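Local coordinates for protein PHOX (Pseudomonas fluorescens, PDB 4A9V) that hydrolyses phosphate monoesters as an alkaline phosphatase, using a complex iron-calcium cofactor held in a beta-propeller, at residues D69-E75 and T534-P540; T544-Q550 and S571-T577; E273-A278 and P386-V391; E117-E123 and S137-I143. All coordinates share one frame; numbering follows the deposited sequence.

Interaction 1. Residues D69-E75 and T534-P540. With LI (lithium ion), chain D; EDO (1,2-ethanediol), chain O.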
# COMPACT_ATOMS: atom_id res chain seq x y z
N ASP A 69 -6.60 -3.59 -2.83
CA ASP A 69 -5.73 -3.01 -1.83
C ASP A 69 -5.83 -1.47 -1.93
O ASP A 69 -6.93 -0.92 -1.90
CB ASP A 69 -4.31 -3.58 -2.02
CG ASP A 69 -3.48 -3.56 -0.75
OD1 ASP A 69 -3.70 -2.67 0.10
OD2 ASP A 69 -2.57 -4.42 -0.63
N GLY A 70 -4.72 -0.76 -2.10
CA GLY A 70 -4.79 0.70 -2.18
C GLY A 70 -5.59 1.17 -3.37
O GLY A 70 -5.65 0.50 -4.41
N MET A 71 -6.19 2.36 -3.24
CA MET A 71 -7.05 2.90 -4.28
C MET A 71 -7.20 4.40 -4.12
O MET A 71 -7.15 4.94 -3.01
CB MET A 71 -8.42 2.24 -4.27
CG MET A 71 -9.16 2.37 -2.96
SD MET A 71 -10.70 1.43 -3.01
CE MET A 71 -11.29 1.69 -1.34
N SER A 72 -7.46 5.06 -5.24
CA SER A 72 -7.78 6.47 -5.25
C SER A 72 -9.02 6.72 -6.10
O SER A 72 -9.25 6.04 -7.11
CB SER A 72 -6.62 7.29 -5.83
OG SER A 72 -5.48 7.29 -4.99
N LEU A 73 -9.73 7.79 -5.76
CA LEU A 73 -10.86 8.28 -6.53
C LEU A 73 -10.49 9.61 -7.18
O LEU A 73 -9.92 10.50 -6.54
CB LEU A 73 -12.08 8.43 -5.62
CG LEU A 73 -13.36 8.92 -6.29
CD1 LEU A 73 -14.59 8.34 -5.61
CD2 LEU A 73 -13.45 10.44 -6.32
N PHE A 74 -10.82 9.73 -8.46
CA PHE A 74 -10.57 10.92 -9.26
C PHE A 74 -11.90 11.51 -9.69
O PHE A 74 -12.68 10.89 -10.39
CB PHE A 74 -9.77 10.55 -10.52
CG PHE A 74 -8.38 10.05 -10.23
CD1 PHE A 74 -8.15 8.74 -9.86
CD2 PHE A 74 -7.30 10.92 -10.29
CE1 PHE A 74 -6.87 8.30 -9.55
CE2 PHE A 74 -6.02 10.49 -9.98
CZ PHE A 74 -5.81 9.18 -9.61
N GLU A 75 -12.15 12.75 -9.27
CA GLU A 75 -13.27 13.56 -9.76
C GLU A 75 -13.28 13.55 -11.27
O GLU A 75 -12.24 13.75 -11.88
CB GLU A 75 -13.09 15.01 -9.30
CG GLU A 75 -13.31 15.22 -7.81
CD GLU A 75 -12.73 16.53 -7.31
OE1 GLU A 75 -13.32 17.59 -7.59
OE2 GLU A 75 -11.68 16.49 -6.63
N THR A 534 -8.25 -2.56 4.05
CA THR A 534 -7.20 -1.87 3.32
C THR A 534 -7.82 -1.13 2.14
O THR A 534 -8.81 -1.58 1.58
CB THR A 534 -6.12 -2.86 2.87
OG1 THR A 534 -5.00 -2.13 2.34
CG2 THR A 534 -6.65 -3.87 1.87
N GLY A 535 -7.21 -0.01 1.76
CA GLY A 535 -7.76 0.82 0.70
C GLY A 535 -8.79 1.78 1.26
O GLY A 535 -9.73 1.36 1.94
N ILE A 536 -8.61 3.06 0.98
CA ILE A 536 -9.58 4.07 1.41
C ILE A 536 -9.62 5.21 0.41
O ILE A 536 -8.59 5.67 -0.08
CB ILE A 536 -9.29 4.58 2.84
CG1 ILE A 536 -10.37 5.55 3.29
CG2 ILE A 536 -7.89 5.18 2.96
CD1 ILE A 536 -10.31 5.86 4.77
N SER A 537 -10.83 5.62 0.06
CA SER A 537 -11.08 6.81 -0.76
C SER A 537 -12.39 7.43 -0.31
O SER A 537 -13.25 6.74 0.21
CB SER A 537 -11.21 6.43 -2.24
OG SER A 537 -10.05 5.79 -2.73
N PHE A 538 -12.56 8.72 -0.55
CA PHE A 538 -13.82 9.39 -0.28
C PHE A 538 -14.40 9.93 -1.58
O PHE A 538 -13.68 10.43 -2.44
CB PHE A 538 -13.61 10.54 0.71
CG PHE A 538 -13.31 10.08 2.10
CD1 PHE A 538 -12.02 9.76 2.48
CD2 PHE A 538 -14.32 9.97 3.04
CE1 PHE A 538 -11.76 9.25 3.74
CE2 PHE A 538 -14.07 9.46 4.30
CZ PHE A 538 -12.78 9.12 4.66
N SER A 539 -15.72 9.99 -1.66
CA SER A 539 -16.35 10.84 -2.66
C SER A 539 -15.95 12.29 -2.38
O SER A 539 -15.70 12.66 -1.23
CB SER A 539 -17.86 10.67 -2.61
OG SER A 539 -18.35 11.00 -1.32
N PRO A 540 -16.02 13.15 -3.40
CA PRO A 540 -15.65 14.54 -3.16
C PRO A 540 -16.48 15.22 -2.07
O PRO A 540 -15.93 15.95 -1.25
CB PRO A 540 -15.83 15.19 -4.53
CG PRO A 540 -15.50 14.08 -5.48
CD PRO A 540 -16.06 12.84 -4.84
LI LI D . -1.87 -3.67 1.32
C1 EDO O . -9.91 14.89 -8.54
O1 EDO O . -10.48 13.98 -7.45
C2 EDO O . -8.54 14.37 -8.96
O2 EDO O . -8.31 14.65 -10.35
O HOH W 1 -6.23 3.74 -0.71
O HOH W 2 -1.12 -4.82 1.47
O HOH W 3 -1.60 -1.92 1.70
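Two neighbouring blades of the PhoX beta-propeller meet here through their inner strands, with Asp69 and Thr534 touching at the metal-binding end. The strand axes approach to 4.6 Å and run almost parallel, 11° apart. Thr534 OG1 donates to Asp69 OD1 at 2.6 Å, arriving from above the carboxylate, 36° out of its plane. With chi1 at -171°, this hydroxyl lies opposite the threonine's own backbone N, while the methyl CG2 packs beside OD1. The same carboxylate chelates a lithium ion, with OD1 2.4 Å and OD2 2.2 Å from the metal; OD2 also takes a weak hydrogen bond from Gln550, and Asp69 belongs to the diiron pocket. An alanine in place of Thr534 removes the hydroxyl, so OD1 would probably lose this donor and the carboxylate would be less firmly fixed in rotation. One residue on, Gly535 CA lies 3.2 Å from Asp69 O in a CA-H...O contact; a beta carbon there would collide with that oxygen. The backbones are then bridged by water 1, which accepts from Met71 N at 2.9 Å and Ile536 N at 3.0 Å. Met71 extends its chain so that CE rests against the Gly535 carbonyl. Farther out, Leu73 CD2 meets Pro540 CD at 3.8 Å, the two side chains at about a right angle. Polar contacts thus give way to apolar ones along the strands, and the short OG1-OD1 bond implies that the second blade helps to orient a carboxylate of the first at the metal site.

Interaction 2. Residues T544-Q550 and S571-T577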
# COMPACT_ATOMS: atom_id res chain seq x y z
N THR A 544 -19.59 9.47 1.05
CA THR A 544 -19.30 8.06 0.85
C THR A 544 -17.83 7.81 1.13
O THR A 544 -16.95 8.51 0.64
CB THR A 544 -19.63 7.59 -0.58
OG1 THR A 544 -21.00 7.88 -0.87
CG2 THR A 544 -19.40 6.10 -0.74
N LEU A 545 -17.58 6.82 1.98
CA LEU A 545 -16.24 6.33 2.27
C LEU A 545 -16.11 4.96 1.63
O LEU A 545 -16.91 4.07 1.93
CB LEU A 545 -16.02 6.26 3.79
CG LEU A 545 -14.62 5.92 4.33
CD1 LEU A 545 -14.55 6.17 5.83
CD2 LEU A 545 -14.23 4.48 4.04
N PHE A 546 -15.20 4.83 0.67
CA PHE A 546 -14.92 3.55 0.03
C PHE A 546 -13.76 2.87 0.75
O PHE A 546 -12.74 3.50 1.02
CB PHE A 546 -14.56 3.76 -1.45
CG PHE A 546 -15.63 4.46 -2.24
CD1 PHE A 546 -16.68 3.74 -2.78
CD2 PHE A 546 -15.58 5.83 -2.47
CE1 PHE A 546 -17.64 4.36 -3.56
CE2 PHE A 546 -16.54 6.45 -3.24
CZ PHE A 546 -17.58 5.73 -3.77
N VAL A 547 -13.93 1.59 1.09
CA VAL A 547 -12.92 0.87 1.85
C VAL A 547 -12.84 -0.56 1.33
O VAL A 547 -13.85 -1.16 0.96
CB VAL A 547 -13.21 0.91 3.37
CG1 VAL A 547 -14.54 0.26 3.70
CG2 VAL A 547 -12.08 0.26 4.15
N GLY A 548 -11.63 -1.11 1.27
CA GLY A 548 -11.43 -2.47 0.79
C GLY A 548 -11.45 -3.52 1.89
O GLY A 548 -10.95 -3.32 3.00
N ILE A 549 -12.02 -4.66 1.52
CA ILE A 549 -11.97 -5.87 2.31
C ILE A 549 -11.19 -6.90 1.51
O ILE A 549 -11.64 -7.36 0.46
CB ILE A 549 -13.40 -6.39 2.59
CG1 ILE A 549 -14.23 -5.35 3.36
CG2 ILE A 549 -13.34 -7.72 3.33
CD1 ILE A 549 -13.64 -4.91 4.69
N GLN A 550 -9.96 -7.15 1.94
CA GLN A 550 -9.01 -7.94 1.19
C GLN A 550 -8.90 -9.35 1.77
O GLN A 550 -8.85 -9.53 2.99
CB GLN A 550 -7.64 -7.25 1.19
CG GLN A 550 -6.65 -7.84 0.19
CD GLN A 550 -5.23 -7.38 0.44
OE1 GLN A 550 -4.73 -7.47 1.56
NE2 GLN A 550 -4.56 -6.92 -0.62
N SER A 571 -12.80 -10.77 -2.25
CA SER A 571 -12.32 -9.43 -1.93
C SER A 571 -13.23 -8.41 -2.61
O SER A 571 -13.61 -8.58 -3.77
CB SER A 571 -10.89 -9.23 -2.43
OG SER A 571 -9.98 -10.06 -1.73
N SER A 572 -13.58 -7.37 -1.86
CA SER A 572 -14.55 -6.40 -2.33
C SER A 572 -14.16 -5.00 -1.90
O SER A 572 -13.53 -4.80 -0.85
CB SER A 572 -15.93 -6.72 -1.77
OG SER A 572 -16.37 -8.01 -2.18
N VAL A 573 -14.58 -4.02 -2.70
CA VAL A 573 -14.60 -2.63 -2.30
C VAL A 573 -16.01 -2.32 -1.82
O VAL A 573 -16.99 -2.59 -2.52
CB VAL A 573 -14.20 -1.71 -3.47
CG1 VAL A 573 -14.28 -0.25 -3.07
CG2 VAL A 573 -12.81 -2.05 -3.97
N MET A 574 -16.09 -1.76 -0.61
CA MET A 574 -17.35 -1.41 0.02
C MET A 574 -17.57 0.10 -0.05
O MET A 574 -16.62 0.87 0.05
CB MET A 574 -17.35 -1.84 1.49
CG MET A 574 -16.94 -3.28 1.72
SD MET A 574 -17.99 -4.48 0.88
CE MET A 574 -19.55 -4.22 1.70
N ALA A 575 -18.83 0.49 -0.15
CA ALA A 575 -19.25 1.88 0.00
C ALA A 575 -19.97 2.05 1.33
O ALA A 575 -20.96 1.36 1.60
CB ALA A 575 -20.17 2.27 -1.14
N ILE A 576 -19.42 2.90 2.19
CA ILE A 576 -19.98 3.18 3.51
C ILE A 576 -20.63 4.56 3.48
O ILE A 576 -20.02 5.54 3.06
CB ILE A 576 -18.87 3.19 4.58
CG1 ILE A 576 -17.98 1.94 4.50
CG2 ILE A 576 -19.47 3.41 5.96
CD1 ILE A 576 -18.69 0.62 4.60
N THR A 577 -21.88 4.62 3.92
CA THR A 577 -22.65 5.86 3.93
C THR A 577 -23.42 5.99 5.24
O THR A 577 -23.60 5.01 5.97
CB THR A 577 -23.64 5.91 2.75
OG1 THR A 577 -24.48 4.75 2.79
CG2 THR A 577 -22.90 5.97 1.41
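This is a regular antiparallel strand pairing, in which Leu545, Val547 and Ile549 form hydrogen-bonded pairs with Ile576, Met574 and Ser572 inside one propeller blade. The blade is closed in the Velcro manner of beta-propellers: strand 30-37, from near the N-terminus, pairs with the far side of strand 572-578, while strand 532-538 flanks 544-550. Two bonds join each hydrogen-bonded pair; Met574 N gives to Val547 O at 2.8 Å and Val547 N to Met574 O at 3.0 Å. On the face carrying these three pairs, Val547 CG1 touches Ile576 CG1 at 3.9 Å, and Ile549 CG1 meets Met574 CG at 3.8 Å. Bends at chi2 and chi3 (-59° and -64°) carry the methionine beyond CG away from strand 544-550. The other face holds Phe546, whose CE1 lies 4.1 Å from Ala575 CB. Thr544 CG2 covers one face of that phenyl ring near its rim and also touches Ala575 CB. This face looks toward the next blade, where Met71 and Leu73 pack on Phe546. Near the metal-facing end, Ile549 N donates to Ser572 O at 2.8 Å, nearly along the C=O axis, with 174° at the hydrogen.

Interaction 3. Residues E273-A278 and P386-V391. With CA (calcium ion), chain Q; CA (calcium ion), chain R; FEO (mu-oxo-diiron), chain S.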
# COMPACT_ATOMS: atom_id res chain seq x y z
N GLU A 273 5.17 0.47 -0.18
CA GLU A 273 3.80 0.37 0.32
C GLU A 273 2.91 1.39 -0.38
O GLU A 273 2.09 1.03 -1.22
CB GLU A 273 3.75 0.53 1.83
CG GLU A 273 2.34 0.32 2.38
CD GLU A 273 2.07 -1.10 2.83
OE1 GLU A 273 3.05 -1.86 3.00
OE2 GLU A 273 0.87 -1.42 3.05
N ASN A 274 3.04 2.67 -0.02
CA ASN A 274 2.28 3.73 -0.69
C ASN A 274 3.17 4.91 -1.04
O ASN A 274 4.39 4.87 -0.89
CB ASN A 274 0.99 4.14 0.09
CG ASN A 274 1.21 5.27 1.08
OD1 ASN A 274 2.27 5.40 1.70
ND2 ASN A 274 0.15 6.03 1.34
N ALA A 275 2.55 5.94 -1.61
CA ALA A 275 3.27 7.10 -2.12
C ALA A 275 2.45 8.34 -1.78
O ALA A 275 1.39 8.58 -2.36
CB ALA A 275 3.46 6.97 -3.62
N ALA A 276 2.86 9.05 -0.74
CA ALA A 276 2.09 10.15 -0.17
C ALA A 276 2.54 11.47 -0.77
O ALA A 276 3.69 11.87 -0.59
CB ALA A 276 2.25 10.18 1.34
N LEU A 277 1.64 12.14 -1.48
CA LEU A 277 1.98 13.39 -2.17
C LEU A 277 1.92 14.59 -1.24
O LEU A 277 0.96 14.76 -0.49
CB LEU A 277 1.04 13.61 -3.35
CG LEU A 277 1.52 13.10 -4.71
CD1 LEU A 277 2.67 13.93 -5.25
CD2 LEU A 277 1.89 11.63 -4.65
N ALA A 278 2.87 15.49 -1.42
CA ALA A 278 2.86 16.81 -0.81
C ALA A 278 3.54 17.76 -1.78
O ALA A 278 3.91 17.38 -2.89
CB ALA A 278 3.58 16.77 0.54
N PRO A 386 7.54 0.08 8.03
CA PRO A 386 6.75 1.18 7.50
C PRO A 386 5.73 0.70 6.48
O PRO A 386 6.08 0.01 5.53
CB PRO A 386 7.80 2.08 6.83
CG PRO A 386 9.11 1.65 7.37
CD PRO A 386 8.97 0.20 7.70
N GLU A 387 4.47 1.06 6.70
CA GLU A 387 3.45 0.84 5.70
C GLU A 387 2.94 2.19 5.20
O GLU A 387 3.73 2.94 4.63
CB GLU A 387 2.40 -0.17 6.17
CG GLU A 387 3.00 -1.58 6.25
CD GLU A 387 1.96 -2.69 6.30
OE1 GLU A 387 1.42 -2.93 7.40
OE2 GLU A 387 1.71 -3.37 5.27
N TRP A 388 1.66 2.51 5.35
CA TRP A 388 1.15 3.71 4.67
C TRP A 388 1.61 4.99 5.32
O TRP A 388 1.70 5.10 6.55
CB TRP A 388 -0.37 3.71 4.64
CG TRP A 388 -0.98 2.67 3.76
CD1 TRP A 388 -0.71 1.31 3.72
CD2 TRP A 388 -2.19 2.84 2.96
NE1 TRP A 388 -1.63 0.65 2.95
CE2 TRP A 388 -2.57 1.51 2.51
CE3 TRP A 388 -3.02 3.91 2.68
CZ2 TRP A 388 -3.71 1.30 1.76
CZ3 TRP A 388 -4.18 3.68 1.94
CH2 TRP A 388 -4.52 2.40 1.50
N ILE A 389 1.75 6.02 4.48
CA ILE A 389 2.03 7.39 4.90
C ILE A 389 0.93 8.30 4.37
O ILE A 389 0.48 8.14 3.22
CB ILE A 389 3.41 7.83 4.36
CG1 ILE A 389 4.50 6.91 4.91
CG2 ILE A 389 3.68 9.28 4.74
CD1 ILE A 389 5.87 7.12 4.30
N VAL A 390 0.51 9.26 5.19
CA VAL A 390 -0.43 10.28 4.74
C VAL A 390 0.02 11.65 5.25
O VAL A 390 0.74 11.75 6.25
CB VAL A 390 -1.89 10.01 5.21
CG1 VAL A 390 -2.45 8.77 4.53
CG2 VAL A 390 -1.96 9.90 6.73
N VAL A 391 -0.44 12.68 4.57
CA VAL A 391 -0.11 14.06 4.89
C VAL A 391 -1.42 14.78 5.23
O VAL A 391 -2.36 14.78 4.44
CB VAL A 391 0.56 14.74 3.68
CG1 VAL A 391 0.86 16.20 3.99
CG2 VAL A 391 1.83 14.00 3.28
CA CA Q . -0.58 -3.11 3.66
CA CA R . 0.39 -5.09 6.59
FE1 FEO S . 0.95 -4.93 0.88
FE2 FEO S . 2.91 -3.80 3.51
O FEO S . 1.27 -4.44 2.74
O HOH W 4 4.50 3.98 2.21
O HOH W 3 -1.60 -1.92 1.70
O HOH W 2 -1.12 -4.82 1.47
O HOH W 5 -3.05 -3.33 3.87
O HOH W 6 -0.76 -5.65 4.35
O HOH W 7 1.45 -6.79 5.27
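Glu273 and Glu387 bring their carboxylates together almost perpendicular, the planes 85° apart, around metals that both residues bind. Glu273 OE1 lies 2.0 Å from FE2 of the mu-oxo-diiron group, and Glu387 OE2 reaches the same iron at 2.2 Å. The second oxygen of Glu273, OE2, turns to the calcium of chain Q at 2.3 Å. Glu387 uses OE2 again for that calcium, at a longer 2.8 Å, and chelates the calcium of chain R with OE1 and OE2 together, so a single oxygen is shared by three metals. With CG of Glu273 anti to the backbone N (chi1 -176°), it lies against the Glu387 carbonyl carbon and Trp388 CD1, and the bend at chi2 then turns the carboxylate to the metals. The indole of Trp388 presents its edge to this cluster: Glu273 OE2 lies near the ring plane, and NE1 donates to water 3, a calcium ligand, at 2.9 Å. Glu194 and Asp292 complete the protein ligands of FE2, while Asp479 and Asp494 add calcium ligands. These residues sit at the inner ends of two neighbouring propeller blades, whose strands 276-278 and 386-391 run nearly parallel at 22°. Asn274 spans the gap between them by gripping the backbone of Ile389 at both polar atoms. Its ND2 donates to Ile389 O at 2.8 Å, with the acceptor in the amide plane, and its OD1 receives Ile389 N at 2.9 Å from above the carbonyl plane. Farther from the metals the contact turns apolar, with Ala276 CB against Ile389 CG2 at 3.8 Å and Val391 CG2 between Ala276 and Ala278.

Interaction 4. Residues E117-E123 and S137-I143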
# COMPACT_ATOMS: atom_id res chain seq x y z
N GLU A 117 -3.45 -9.65 -10.66
CA GLU A 117 -2.69 -8.61 -9.99
C GLU A 117 -2.55 -7.40 -10.90
O GLU A 117 -2.75 -7.50 -12.11
CB GLU A 117 -1.32 -9.14 -9.58
CG GLU A 117 -1.44 -10.41 -8.75
CD GLU A 117 -0.16 -10.92 -8.13
OE1 GLU A 117 0.87 -10.22 -8.12
OE2 GLU A 117 -0.19 -12.09 -7.67
N GLY A 118 -2.21 -6.26 -10.31
CA GLY A 118 -2.03 -5.03 -11.06
C GLY A 118 -2.97 -3.96 -10.55
O GLY A 118 -3.03 -3.70 -9.35
N VAL A 119 -3.69 -3.34 -11.48
CA VAL A 119 -4.63 -2.27 -11.17
C VAL A 119 -5.91 -2.52 -11.96
O VAL A 119 -5.89 -3.00 -13.09
CB VAL A 119 -4.02 -0.89 -11.50
CG1 VAL A 119 -5.03 0.23 -11.29
CG2 VAL A 119 -2.78 -0.64 -10.64
N SER A 120 -7.03 -2.18 -11.33
CA SER A 120 -8.32 -2.09 -12.01
C SER A 120 -8.78 -0.64 -11.99
O SER A 120 -8.94 -0.06 -10.91
CB SER A 120 -9.35 -2.95 -11.28
OG SER A 120 -8.98 -4.31 -11.26
N VAL A 121 -8.94 -0.03 -13.16
CA VAL A 121 -9.54 1.29 -13.28
C VAL A 121 -11.01 1.12 -13.63
O VAL A 121 -11.34 0.36 -14.54
CB VAL A 121 -8.86 2.13 -14.38
CG1 VAL A 121 -9.47 3.52 -14.45
CG2 VAL A 121 -7.36 2.22 -14.14
N ILE A 122 -11.87 1.75 -12.83
CA ILE A 122 -13.31 1.64 -13.04
C ILE A 122 -13.97 3.01 -13.00
O ILE A 122 -13.51 3.92 -12.31
CB ILE A 122 -13.98 0.72 -12.00
CG1 ILE A 122 -13.88 1.30 -10.58
CG2 ILE A 122 -13.39 -0.68 -12.08
CD1 ILE A 122 -14.65 0.49 -9.55
N GLU A 123 -15.07 3.16 -13.73
CA GLU A 123 -15.96 4.29 -13.57
C GLU A 123 -17.03 3.98 -12.54
O GLU A 123 -17.61 2.88 -12.54
CB GLU A 123 -16.60 4.66 -14.90
CG GLU A 123 -17.55 5.85 -14.76
CD GLU A 123 -18.20 6.30 -16.05
OE1 GLU A 123 -17.63 6.09 -17.13
OE2 GLU A 123 -19.20 7.04 -15.95
N SER A 137 -17.99 1.10 -19.26
CA SER A 137 -17.40 2.42 -19.44
C SER A 137 -16.15 2.31 -20.30
O SER A 137 -15.32 1.42 -20.10
CB SER A 137 -17.03 3.03 -18.09
OG SER A 137 -16.25 4.19 -18.27
N ARG A 138 -15.91 3.33 -21.12
CA ARG A 138 -14.71 3.37 -21.93
C ARG A 138 -13.44 3.55 -21.09
O ARG A 138 -12.34 3.27 -21.56
CB ARG A 138 -14.81 4.49 -22.98
CG ARG A 138 -14.57 5.88 -22.43
CD ARG A 138 -14.42 6.91 -23.54
NE ARG A 138 -13.20 6.74 -24.31
CZ ARG A 138 -12.08 7.45 -24.13
NH1 ARG A 138 -12.10 8.52 -23.35
NH2 ARG A 138 -11.01 7.20 -24.87
N TYR A 139 -13.60 3.96 -19.83
CA TYR A 139 -12.46 4.15 -18.94
C TYR A 139 -12.06 2.88 -18.20
O TYR A 139 -11.00 2.82 -17.59
CB TYR A 139 -12.76 5.27 -17.95
CG TYR A 139 -12.88 6.63 -18.62
CD1 TYR A 139 -11.75 7.32 -19.01
CD2 TYR A 139 -14.12 7.14 -18.97
CE1 TYR A 139 -11.84 8.52 -19.68
CE2 TYR A 139 -14.22 8.32 -19.69
CZ TYR A 139 -13.08 9.01 -20.03
OH TYR A 139 -13.17 10.19 -20.74
N ASN A 140 -12.94 1.88 -18.17
CA ASN A 140 -12.64 0.68 -17.41
C ASN A 140 -11.44 -0.03 -18.02
O ASN A 140 -11.37 -0.19 -19.24
CB ASN A 140 -13.84 -0.27 -17.39
CG ASN A 140 -15.00 0.26 -16.59
OD1 ASN A 140 -14.90 1.27 -15.88
ND2 ASN A 140 -16.12 -0.46 -16.65
N ARG A 141 -10.55 -0.54 -17.19
CA ARG A 141 -9.31 -1.09 -17.69
C ARG A 141 -8.68 -2.00 -16.66
O ARG A 141 -8.65 -1.67 -15.48
CB ARG A 141 -8.35 0.06 -18.02
CG ARG A 141 -7.08 -0.38 -18.67
CD ARG A 141 -6.16 0.81 -18.89
NE ARG A 141 -4.96 0.37 -19.59
CZ ARG A 141 -4.01 1.18 -20.02
NH1 ARG A 141 -4.00 2.46 -19.65
NH2 ARG A 141 -3.02 0.68 -20.75
N ARG A 142 -8.10 -3.10 -17.12
CA ARG A 142 -7.14 -3.86 -16.34
C ARG A 142 -5.72 -3.57 -16.81
O ARG A 142 -5.41 -3.69 -18.00
CB ARG A 142 -7.40 -5.37 -16.43
CG ARG A 142 -8.61 -5.85 -15.64
CD ARG A 142 -8.59 -5.45 -14.17
NE ARG A 142 -7.29 -5.64 -13.52
CZ ARG A 142 -6.71 -6.82 -13.34
NH1 ARG A 142 -7.39 -7.94 -13.52
NH2 ARG A 142 -5.44 -6.89 -12.98
N ILE A 143 -4.85 -3.28 -15.85
CA ILE A 143 -3.42 -3.36 -16.02
C ILE A 143 -2.98 -4.52 -15.15
O ILE A 143 -3.39 -4.61 -13.99
CB ILE A 143 -2.76 -2.04 -15.58
CG1 ILE A 143 -3.27 -0.89 -16.46
CG2 ILE A 143 -1.24 -2.15 -15.67
CD1 ILE A 143 -3.19 0.48 -15.83
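Arg142 folds back over the start of strand 118-123 and makes a tightly bonded part of this contact. Bends at chi2 and chi3 (-54° and -44°) bring NE to 3.0 Å from Val119 O. That oxygen lies in the guanidinium plane, whereas NE stands well above the carbonyl plane. Ile143 N also donates to Val119 O, at 3.0 Å, so one carbonyl is gripped twice. Its counterpart Ile143 O is served from opposite faces, by Val119 N at 2.8 Å and by Arg142 NH2 at 3.2 Å. NH1 is bound by the carbonyls of Ala115 and Gln63. With a methionine in this position the guanidinium is gone; Val119 O would probably keep a single donor, and the carbonyls of Ala115 and Gln63 would lose the donor that NH1 gives them. Gly118 fits because a beta carbon on it would strike Ile143 O. Toward the turn at Ser137-Asn140 the grip passes to side chains: Asn140 OD1 accepts from Glu123 N at 2.9 Å, and Ser137 OG donates to Glu123 OE1 at 2.6 Å while accepting from Tyr139 N as an ST turn. The turn opens to solvent at Arg138, which is exposed, and Tyr139, partly so; next to it in the strand Arg141 is also partly exposed, its far end leading away to Ser259. Val119-Ile143 and Val121-Arg141 are hydrogen-bonded antiparallel pairs, as in the beta hairpin that makes the outer two strands of a four-stranded propeller blade.

All four contacts are buried, but they differ in their place in the propeller. Interactions 1 and 3 join inner strands of neighbouring blades near the cofactor, with nearly parallel strands, side-chain and water bridges, and metal-bound carboxylates; waters 2 and 3 belong to both, and Trp388 packs on Gly535 and Thr534. Interactions 2 and 4 are antiparallel pairings within single blades, held chiefly by backbone bonds, and interaction 4, away from the annotated sites, reaches solvent at its turn. Interaction 1 ties their two blades together: strand 532-538 lies beside 544-550, with Phe546 N bonded to Ser537 O, while strand 68-76 shares its sheet with interaction 4.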